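Long-range contacts in Spermidine/putrescine ABC transporter, periplasmic binding protein (Treponema pallidum, PDB 2V84), which probably binds polyamines such as spermidine and putrescine as the receptor component of an ABC transport system: residues A131-V141 / F216-F227; R146-K154 / D198-K206. All blocks are in the same frame, centred on the assembly; numbering follows the deposited sequence.

Interaction 1. Residues A131-V141 / F216-F227; sequences AAGIAVNKKAV and FASGDFVVAHGF
Ala135 and Ala224 face each other as a hydrogen-bonded antiparallel pair, Ala135 N reaching Ala224 O at 2.9 Å and Ala224 N returning to Ala135 O. Gly133 and Gly226 form a second such pair, and Asn137 N closes the run on Val222 O at 2.8 Å with a nearly straight N-H (173°). The non-hydrogen-bonded pairs are Ile134 with His225 and Val136 with Val223, all four on one face. Diagonally across them Ile134 CG2 presses on Val223 CG1 at 3.5 Å, tighter than usual for two carbons; both methyls stand anti to their own backbone N. His225 brings the CD2 edge of its ring to Gly133 O at 3.2 Å, while its ND1 accepts from Met163 N.

The other face carries Ala135, whose CB sits over the rim of the Phe216 ring as a CH-pi contact, 4.2 Å from the centroid. The ring extends from the end of helix 212-218 with CG anti to the backbone N (chi1 -176°), and its edge meets the backbone of Val136 and Asn137. Water 1 lies over the opposite ring face; it accepts from Asn137 ND2 at 2.9 Å and donates to the carbonyls of Phe216 and Phe221, tying strand to helix end. Asn137 OD1 accepts from Ala140 N, well above the amide carbonyl plane, an Asx motif at the turn. Beyond it, Ala140 CB meets Val222 CG1 and Val141 CG2 meets Val222 CG2.

Strands 160-162 and 243-246 flank the pair, and Phe231 of helix 228-234 packs on Ala135 and Ala224. His225 lies beside Glu168, a predicted spermidine ligand, and Phe227 beside a bound MES, probably from the crystallisation liquor. This antiparallel strand pair belongs to the mixed sheet of a periplasmic binding protein, reaching toward its probable ligand site.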
loop_
_atom_site.group_PDB
_atom_site.type_symbol
_atom_site.label_atom_id
_atom_site.label_comp_id
_atom_site.label_asym_id
_atom_site.label_seq_id
_atom_site.Cartn_x
_atom_site.Cartn_y
_atom_site.Cartn_z
ATOM N N ALA A 131 5.318 -2.411 0.903
ATOM C CA ALA A 131 5.488 -2.562 -0.539
ATOM C C ALA A 131 4.909 -3.886 -0.942
ATOM O O ALA A 131 4.963 -4.872 -0.182
ATOM C CB ALA A 131 6.966 -2.486 -0.940
ATOM N N ALA A 132 4.359 -3.904 -2.152
ATOM C CA ALA A 132 3.977 -5.157 -2.799
ATOM C C ALA A 132 5.256 -5.879 -3.146
ATOM O O ALA A 132 6.323 -5.283 -3.279
ATOM C CB ALA A 132 3.162 -4.892 -4.058
ATOM N N GLY A 133 5.160 -7.182 -3.293
ATOM C CA GLY A 133 6.318 -7.950 -3.709
ATOM C C GLY A 133 5.850 -9.167 -4.478
ATOM O O GLY A 133 4.818 -9.131 -5.152
ATOM N N ILE A 134 6.627 -10.241 -4.391
ATOM C CA ILE A 134 6.350 -11.451 -5.159
ATOM C C ILE A 134 6.379 -12.627 -4.211
ATOM O O ILE A 134 7.293 -12.739 -3.396
ATOM C CB ILE A 134 7.442 -11.669 -6.273
ATOM C CG1 ILE A 134 7.564 -10.427 -7.170
ATOM C CG2 ILE A 134 7.141 -12.934 -7.108
ATOM C CD1 ILE A 134 8.852 -10.386 -8.004
ATOM N N ALA A 135 5.380 -13.496 -4.340
ATOM C CA ALA A 135 5.339 -14.768 -3.635
ATOM C C ALA A 135 5.692 -15.877 -4.619
ATOM O O ALA A 135 5.181 -15.914 -5.727
ATOM C CB ALA A 135 3.968 -15.003 -3.032
ATOM N N VAL A 136 6.569 -16.798 -4.209
ATOM C CA VAL A 136 6.935 -17.905 -5.069
ATOM C C VAL A 136 6.622 -19.166 -4.297
ATOM O O VAL A 136 6.942 -19.236 -3.117
ATOM C CB VAL A 136 8.427 -17.919 -5.427
ATOM C CG1 VAL A 136 8.756 -19.176 -6.201
ATOM C CG2 VAL A 136 8.782 -16.694 -6.293
ATOM N N ASN A 137 5.977 -20.121 -4.959
ATOM C CA ASN A 137 5.750 -21.457 -4.406
ATOM C C ASN A 137 7.034 -22.271 -4.654
ATOM O O ASN A 137 7.308 -22.681 -5.785
ATOM C CB ASN A 137 4.511 -22.093 -5.069
ATOM C CG ASN A 137 4.242 -23.504 -4.586
ATOM O OD1 ASN A 137 5.152 -24.189 -4.146
ATOM N ND2 ASN A 137 2.981 -23.953 -4.675
ATOM N N LYS A 138 7.819 -22.450 -3.588
ATOM C CA LYS A 138 9.176 -23.017 -3.629
ATOM C C LYS A 138 9.206 -24.499 -3.958
ATOM O O LYS A 138 10.236 -25.022 -4.410
ATOM C CB LYS A 138 9.867 -22.842 -2.276
ATOM C CG LYS A 138 10.223 -21.438 -1.880
ATOM C CD LYS A 138 11.239 -21.436 -0.728
ATOM C CE LYS A 138 10.611 -21.795 0.611
ATOM N NZ LYS A 138 11.563 -21.628 1.760
ATOM N N LYS A 139 8.108 -25.205 -3.693
ATOM C CA LYS A 139 8.038 -26.605 -4.092
ATOM C C LYS A 139 7.741 -26.736 -5.590
ATOM O O LYS A 139 8.195 -27.682 -6.229
ATOM C CB LYS A 139 7.078 -27.433 -3.203
ATOM C CG LYS A 139 5.590 -27.168 -3.371
ATOM C CD LYS A 139 4.759 -27.805 -2.239
ATOM C CE LYS A 139 3.537 -26.909 -1.895
ATOM N NZ LYS A 139 2.614 -27.567 -0.920
ATOM N N ALA A 140 7.006 -25.778 -6.154
ATOM C CA ALA A 140 6.709 -25.806 -7.585
ATOM C C ALA A 140 7.790 -25.119 -8.439
ATOM O O ALA A 140 7.978 -25.446 -9.615
ATOM C CB ALA A 140 5.354 -25.209 -7.849
ATOM N N VAL A 141 8.498 -24.165 -7.839
ATOM C CA VAL A 141 9.575 -23.455 -8.530
ATOM C C VAL A 141 10.824 -23.497 -7.665
ATOM O O VAL A 141 11.064 -22.561 -6.902
ATOM C CB VAL A 141 9.205 -21.954 -8.809
ATOM C CG1 VAL A 141 10.119 -21.395 -9.856
ATOM C CG2 VAL A 141 7.757 -21.803 -9.260
ATOM N N PHE A 216 -3.060 -18.429 -5.586
ATOM C CA PHE A 216 -1.750 -18.864 -5.127
ATOM C C PHE A 216 -1.876 -20.014 -4.109
ATOM O O PHE A 216 -1.112 -20.981 -4.151
ATOM C CB PHE A 216 -0.932 -17.678 -4.586
ATOM C CG PHE A 216 0.451 -18.055 -4.178
ATOM C CD1 PHE A 216 1.498 -18.017 -5.094
ATOM C CD2 PHE A 216 0.701 -18.508 -2.876
ATOM C CE1 PHE A 216 2.781 -18.412 -4.709
ATOM C CE2 PHE A 216 1.983 -18.893 -2.491
ATOM C CZ PHE A 216 3.016 -18.847 -3.408
ATOM N N ALA A 217 -2.865 -19.920 -3.215
ATOM C CA ALA A 217 -3.097 -20.971 -2.211
ATOM C C ALA A 217 -3.480 -22.317 -2.811
ATOM O O ALA A 217 -3.073 -23.365 -2.285
ATOM C CB ALA A 217 -4.141 -20.518 -1.168
ATOM N N SER A 218 -4.247 -22.309 -3.902
ATOM C CA SER A 218 -4.652 -23.567 -4.562
ATOM C C SER A 218 -3.510 -24.222 -5.352
ATOM O O SER A 218 -3.530 -25.408 -5.602
ATOM C CB SER A 218 -5.851 -23.339 -5.488
ATOM O OG SER A 218 -5.519 -22.428 -6.529
ATOM N N GLY A 219 -2.522 -23.434 -5.752
ATOM C CA GLY A 219 -1.452 -23.926 -6.620
ATOM C C GLY A 219 -1.658 -23.494 -8.060
ATOM O O GLY A 219 -0.832 -23.802 -8.929
ATOM N N ASP A 220 -2.754 -22.775 -8.312
ATOM C CA ASP A 220 -3.094 -22.297 -9.654
ATOM C C ASP A 220 -2.077 -21.286 -10.165
ATOM O O ASP A 220 -1.674 -21.349 -11.330
ATOM C CB ASP A 220 -4.474 -21.648 -9.668
ATOM C CG ASP A 220 -5.607 -22.650 -9.755
ATOM O OD1 ASP A 220 -5.358 -23.880 -9.720
ATOM O OD2 ASP A 220 -6.759 -22.178 -9.850
ATOM N N PHE A 221 -1.682 -20.346 -9.306
ATOM C CA PHE A 221 -0.558 -19.468 -9.616
ATOM C C PHE A 221 0.611 -19.926 -8.773
ATOM O O PHE A 221 0.445 -20.142 -7.572
ATOM C CB PHE A 221 -0.825 -17.992 -9.281
ATOM C CG PHE A 221 -2.069 -17.400 -9.917
ATOM C CD1 PHE A 221 -2.681 -17.982 -11.028
ATOM C CD2 PHE A 221 -2.588 -16.209 -9.419
ATOM C CE1 PHE A 221 -3.821 -17.392 -11.602
ATOM C CE2 PHE A 221 -3.711 -15.618 -9.981
ATOM C CZ PHE A 221 -4.335 -16.209 -11.074
ATOM N N VAL A 222 1.791 -20.067 -9.372
ATOM C CA VAL A 222 2.953 -20.513 -8.590
ATOM C C VAL A 222 3.913 -19.362 -8.289
ATOM O O VAL A 222 4.803 -19.475 -7.441
ATOM C CB VAL A 222 3.691 -21.745 -9.217
ATOM C CG1 VAL A 222 2.780 -22.975 -9.247
ATOM C CG2 VAL A 222 4.240 -21.423 -10.617
ATOM N N VAL A 223 3.698 -18.243 -8.976
ATOM C CA VAL A 223 4.395 -16.998 -8.700
ATOM C C VAL A 223 3.337 -15.920 -8.864
ATOM O O VAL A 223 2.625 -15.890 -9.860
ATOM C CB VAL A 223 5.524 -16.706 -9.700
ATOM C CG1 VAL A 223 6.160 -15.362 -9.370
ATOM C CG2 VAL A 223 6.592 -17.783 -9.681
ATOM N N ALA A 224 3.221 -15.036 -7.882
ATOM C CA ALA A 224 2.267 -13.933 -8.030
ATOM C C ALA A 224 2.764 -12.658 -7.410
ATOM O O ALA A 224 3.431 -12.670 -6.392
ATOM C CB ALA A 224 0.890 -14.314 -7.447
ATOM N N HIS A 225 2.412 -11.542 -8.051
ATOM C CA HIS A 225 2.676 -10.199 -7.546
ATOM C C HIS A 225 1.571 -9.827 -6.538
ATOM O O HIS A 225 0.385 -10.046 -6.812
ATOM C CB HIS A 225 2.610 -9.279 -8.766
ATOM C CG HIS A 225 2.969 -7.853 -8.512
ATOM N ND1 HIS A 225 2.538 -6.850 -9.346
ATOM C CD2 HIS A 225 3.715 -7.254 -7.553
ATOM C CE1 HIS A 225 3.010 -5.690 -8.923
ATOM N NE2 HIS A 225 3.728 -5.905 -7.833
ATOM N N GLY A 226 1.940 -9.295 -5.372
ATOM C CA GLY A 226 0.909 -8.914 -4.405
ATOM C C GLY A 226 1.408 -8.590 -3.016
ATOM O O GLY A 226 2.598 -8.435 -2.807
ATOM N N PHE A 227 0.478 -8.466 -2.074
ATOM C CA PHE A 227 0.833 -8.140 -0.705
ATOM C C PHE A 227 1.014 -9.372 0.150
ATOM O O PHE A 227 0.217 -10.302 0.128
ATOM C CB PHE A 227 -0.182 -7.190 -0.077
ATOM C CG PHE A 227 -0.361 -5.915 -0.844
ATOM C CD1 PHE A 227 0.679 -5.016 -0.984
ATOM C CD2 PHE A 227 -1.590 -5.607 -1.406
ATOM C CE1 PHE A 227 0.509 -3.818 -1.700
ATOM C CE2 PHE A 227 -1.777 -4.428 -2.104
ATOM C CZ PHE A 227 -0.731 -3.537 -2.262
HETATM O O HOH W 1 1.143 -21.952 -5.545
#

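Interaction 2. Residues R146-K154 / D198-K206; sequences RTWSIFSRK and DHWKPNLVK
Phe151 lays its CB over the five-membered ring of Trp200, 4.0 Å from the centroid and 21° off the normal. Trp148 O comes near the benzene-side rim at CZ2, and Trp148 CB touches the far end of the ring at CH2 (3.8 Å). Ser152 CB meets the indole edge in its plane. With CG anti to the carbonyl carbon (chi1 -65°), the Phe151 ring leads away from Trp200, and CD1 meets Leu204 CD2 at 3.9 Å, the two side chains crossing obliquely. The contact joins a 3-10 turn, residues 148-152 in the connection between strands 125-137 and 160-162, to the end of helix 186-200 and the start of strand 204-207; Met162 touches Phe151, Trp200 and Leu204.

One polar bond crosses: with CG anti to the carbonyl carbon (chi1 -60°), the Asn203 amide reaches Phe151 O, ND2 donating at 3.0 Å to an oxygen close to the amide plane. Water 2 also accepts from ND2 while donating to His199 O and Ser152 O. Ser152 OG bonds back to Ser149 O at 2.8 Å, which pins its rotation. Lys154 CG rests against Asn203 OD1.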
loop_
_atom_site.group_PDB
_atom_site.type_symbol
_atom_site.label_atom_id
_atom_site.label_comp_id
_atom_site.label_asym_id
_atom_site.label_seq_id
_atom_site.Cartn_x
_atom_site.Cartn_y
_atom_site.Cartn_z
ATOM N N ARG A 146 15.435 -13.694 -7.441
ATOM C CA ARG A 146 14.473 -12.913 -6.662
ATOM C C ARG A 146 14.329 -11.512 -7.257
ATOM O O ARG A 146 14.775 -10.507 -6.684
ATOM C CB ARG A 146 14.918 -12.851 -5.195
ATOM C CG ARG A 146 14.836 -14.176 -4.465
ATOM C CD ARG A 146 14.903 -13.955 -2.929
ATOM N NE ARG A 146 14.742 -15.199 -2.170
ATOM C CZ ARG A 146 15.717 -16.075 -1.902
ATOM N NH1 ARG A 146 16.962 -15.875 -2.330
ATOM N NH2 ARG A 146 15.452 -17.179 -1.206
ATOM N N THR A 147 13.744 -11.460 -8.450
ATOM C CA THR A 147 13.729 -10.258 -9.282
ATOM C C THR A 147 12.403 -10.210 -10.047
ATOM O O THR A 147 11.743 -11.233 -10.217
ATOM C CB THR A 147 14.905 -10.225 -10.328
ATOM O OG1 THR A 147 14.718 -11.274 -11.296
ATOM C CG2 THR A 147 16.268 -10.427 -9.672
ATOM N N TRP A 148 12.055 -9.029 -10.547
ATOM C CA TRP A 148 10.839 -8.867 -11.369
ATOM C C TRP A 148 10.881 -9.673 -12.665
ATOM O O TRP A 148 9.846 -9.951 -13.258
ATOM C CB TRP A 148 10.612 -7.380 -11.707
ATOM C CG TRP A 148 10.337 -6.565 -10.464
ATOM C CD1 TRP A 148 11.195 -5.710 -9.848
ATOM C CD2 TRP A 148 9.139 -6.580 -9.663
ATOM N NE1 TRP A 148 10.614 -5.192 -8.711
ATOM C CE2 TRP A 148 9.353 -5.702 -8.575
ATOM C CE3 TRP A 148 7.911 -7.243 -9.766
ATOM C CZ2 TRP A 148 8.382 -5.474 -7.584
ATOM C CZ3 TRP A 148 6.943 -7.021 -8.784
ATOM C CH2 TRP A 148 7.182 -6.126 -7.712
ATOM N N SER A 149 12.082 -9.964 -13.156
ATOM C CA SER A 149 12.207 -10.683 -14.403
ATOM C C SER A 149 11.673 -12.101 -14.257
ATOM O O SER A 149 11.646 -12.853 -15.225
ATOM C CB SER A 149 13.650 -10.680 -14.879
ATOM O OG SER A 149 13.966 -9.385 -15.415
ATOM N N ILE A 150 11.237 -12.469 -13.054
ATOM C CA ILE A 150 10.627 -13.796 -12.855
ATOM C C ILE A 150 9.360 -13.902 -13.720
ATOM O O ILE A 150 8.945 -14.979 -14.143
ATOM C CB ILE A 150 10.305 -14.067 -11.357
ATOM C CG1 ILE A 150 9.943 -15.549 -11.155
ATOM C CG2 ILE A 150 9.203 -13.108 -10.823
ATOM C CD1 ILE A 150 10.158 -16.050 -9.731
ATOM N N PHE A 151 8.755 -12.755 -14.018
ATOM C CA PHE A 151 7.557 -12.760 -14.848
ATOM C C PHE A 151 7.807 -12.974 -16.346
ATOM O O PHE A 151 6.868 -13.170 -17.111
ATOM C CB PHE A 151 6.703 -11.514 -14.543
ATOM C CG PHE A 151 6.165 -11.507 -13.143
ATOM C CD1 PHE A 151 5.151 -12.394 -12.783
ATOM C CD2 PHE A 151 6.675 -10.622 -12.174
ATOM C CE1 PHE A 151 4.641 -12.417 -11.488
ATOM C CE2 PHE A 151 6.181 -10.625 -10.882
ATOM C CZ PHE A 151 5.163 -11.538 -10.531
ATOM N N SER A 152 9.075 -12.990 -16.752
ATOM C CA SER A 152 9.410 -13.301 -18.132
ATOM C C SER A 152 9.733 -14.796 -18.330
ATOM O O SER A 152 10.123 -15.206 -19.426
ATOM C CB SER A 152 10.560 -12.414 -18.598
ATOM O OG SER A 152 11.752 -12.910 -18.041
ATOM N N ARG A 153 9.552 -15.599 -17.277
ATOM C CA ARG A 153 9.830 -17.040 -17.340
ATOM C C ARG A 153 8.764 -17.798 -18.106
ATOM O O ARG A 153 7.674 -18.006 -17.603
ATOM C CB ARG A 153 9.961 -17.631 -15.941
ATOM C CG ARG A 153 11.258 -17.223 -15.314
ATOM C CD ARG A 153 11.590 -17.989 -14.090
ATOM N NE ARG A 153 11.611 -19.452 -14.230
ATOM C CZ ARG A 153 12.012 -20.228 -13.236
ATOM N NH1 ARG A 153 12.451 -19.661 -12.121
ATOM N NH2 ARG A 153 12.010 -21.544 -13.339
ATOM N N LYS A 154 9.108 -18.218 -19.320
ATOM C CA LYS A 154 8.195 -18.969 -20.191
ATOM C C LYS A 154 7.802 -20.353 -19.677
ATOM O O LYS A 154 6.705 -20.824 -19.992
ATOM C CB LYS A 154 8.711 -19.014 -21.637
ATOM C CG LYS A 154 8.604 -17.631 -22.308
ATOM C CD LYS A 154 8.650 -17.653 -23.840
ATOM C CE LYS A 154 8.812 -16.219 -24.376
ATOM N NZ LYS A 154 8.739 -16.084 -25.868
ATOM N N ASP A 198 5.302 -7.094 -23.922
ATOM C CA ASP A 198 6.027 -8.082 -24.701
ATOM C C ASP A 198 6.744 -9.146 -23.907
ATOM O O ASP A 198 6.989 -10.229 -24.440
ATOM C CB ASP A 198 7.016 -7.403 -25.660
ATOM C CG ASP A 198 6.330 -6.754 -26.845
ATOM O OD1 ASP A 198 5.145 -7.084 -27.110
ATOM O OD2 ASP A 198 6.989 -5.919 -27.510
ATOM N N HIS A 199 7.082 -8.871 -22.651
ATOM C CA HIS A 199 7.915 -9.810 -21.871
ATOM C C HIS A 199 7.236 -10.471 -20.678
ATOM O O HIS A 199 7.502 -11.645 -20.383
ATOM C CB HIS A 199 9.242 -9.158 -21.477
ATOM C CG HIS A 199 10.084 -8.769 -22.658
ATOM N ND1 HIS A 199 10.591 -9.699 -23.542
ATOM C CD2 HIS A 199 10.458 -7.559 -23.135
ATOM C CE1 HIS A 199 11.258 -9.080 -24.497
ATOM N NE2 HIS A 199 11.198 -7.780 -24.270
ATOM N N TRP A 200 6.347 -9.741 -20.007
ATOM C CA TRP A 200 5.683 -10.258 -18.811
ATOM C C TRP A 200 4.269 -10.713 -19.080
ATOM O O TRP A 200 3.921 -11.833 -18.763
ATOM C CB TRP A 200 5.701 -9.225 -17.682
ATOM C CG TRP A 200 7.079 -8.861 -17.214
ATOM C CD1 TRP A 200 8.253 -9.500 -17.523
ATOM C CD2 TRP A 200 7.426 -7.774 -16.352
ATOM N NE1 TRP A 200 9.303 -8.878 -16.911
ATOM C CE2 TRP A 200 8.830 -7.813 -16.179
ATOM C CE3 TRP A 200 6.680 -6.773 -15.689
ATOM C CZ2 TRP A 200 9.514 -6.897 -15.368
ATOM C CZ3 TRP A 200 7.361 -5.847 -14.889
ATOM C CH2 TRP A 200 8.770 -5.926 -14.727
ATOM N N LYS A 201 3.449 -9.837 -19.658
ATOM C CA LYS A 201 2.048 -10.156 -19.952
ATOM C C LYS A 201 1.797 -11.509 -20.659
ATOM O O LYS A 201 0.830 -12.212 -20.296
ATOM C CB LYS A 201 1.398 -8.989 -20.728
ATOM C CG LYS A 201 -0.040 -9.222 -21.195
ATOM C CD LYS A 201 -0.567 -7.955 -21.901
ATOM C CE LYS A 201 -1.886 -8.211 -22.641
ATOM N NZ LYS A 201 -2.372 -6.972 -23.323
ATOM N N PRO A 202 2.648 -11.893 -21.649
ATOM C CA PRO A 202 2.413 -13.166 -22.343
ATOM C C PRO A 202 2.471 -14.404 -21.442
ATOM O O PRO A 202 1.966 -15.459 -21.820
ATOM C CB PRO A 202 3.571 -13.232 -23.351
ATOM C CG PRO A 202 3.973 -11.863 -23.549
ATOM C CD PRO A 202 3.827 -11.214 -22.215
ATOM N N ASN A 203 3.096 -14.274 -20.277
ATOM C CA ASN A 203 3.242 -15.394 -19.341
ATOM C C ASN A 203 2.213 -15.404 -18.232
ATOM O O ASN A 203 2.196 -16.318 -17.409
ATOM C CB ASN A 203 4.638 -15.390 -18.733
ATOM C CG ASN A 203 5.709 -15.513 -19.774
ATOM O OD1 ASN A 203 5.624 -16.347 -20.665
ATOM N ND2 ASN A 203 6.710 -14.668 -19.686
ATOM N N LEU A 204 1.361 -14.378 -18.218
ATOM C CA LEU A 204 0.373 -14.181 -17.149
ATOM C C LEU A 204 -0.986 -14.773 -17.483
ATOM O O LEU A 204 -1.479 -14.593 -18.596
ATOM C CB LEU A 204 0.171 -12.674 -16.888
ATOM C CG LEU A 204 1.393 -11.822 -16.542
ATOM C CD1 LEU A 204 0.952 -10.387 -16.270
ATOM C CD2 LEU A 204 2.181 -12.355 -15.352
ATOM N N VAL A 205 -1.620 -15.409 -16.497
ATOM C CA VAL A 205 -3.053 -15.755 -16.596
ATOM C C VAL A 205 -3.878 -14.483 -16.744
ATOM O O VAL A 205 -4.779 -14.397 -17.581
ATOM C CB VAL A 205 -3.550 -16.573 -15.354
ATOM C CG1 VAL A 205 -5.064 -16.769 -15.378
ATOM C CG2 VAL A 205 -2.835 -17.913 -15.267
ATOM N N LYS A 206 -3.563 -13.483 -15.921
ATOM C CA LYS A 206 -4.254 -12.223 -15.948
ATOM C C LYS A 206 -3.571 -11.268 -14.995
ATOM O O LYS A 206 -2.610 -11.640 -14.305
ATOM C CB LYS A 206 -5.729 -12.394 -15.545
ATOM C CG LYS A 206 -5.940 -12.953 -14.143
ATOM C CD LYS A 206 -7.396 -13.331 -13.939
ATOM C CE LYS A 206 -7.699 -13.531 -12.477
ATOM N NZ LYS A 206 -8.880 -14.443 -12.300
HETATM O O HOH W 2 8.498 -13.824 -21.938
#

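Interaction 1 is the more buried of the two and rests on regular backbone pairing between strands; interaction 2 is partly buried, joins a 3-10 turn to a helix end through an indole face and one side-chain amide bond, and has exposed residues at its margin. Along the chain, 146-154 and 198-206 are nested inside the loop that 131-141 and 216-227 close. Both reach the same mixed sheet, strand 160-162 lying against each. They also touch directly: the rings of His225 and Trp148 meet edge-to-face, Ile134 packs on Trp148, and Val141 on Arg153. Each uses an asparagine amide and a water to join backbone carbonyls.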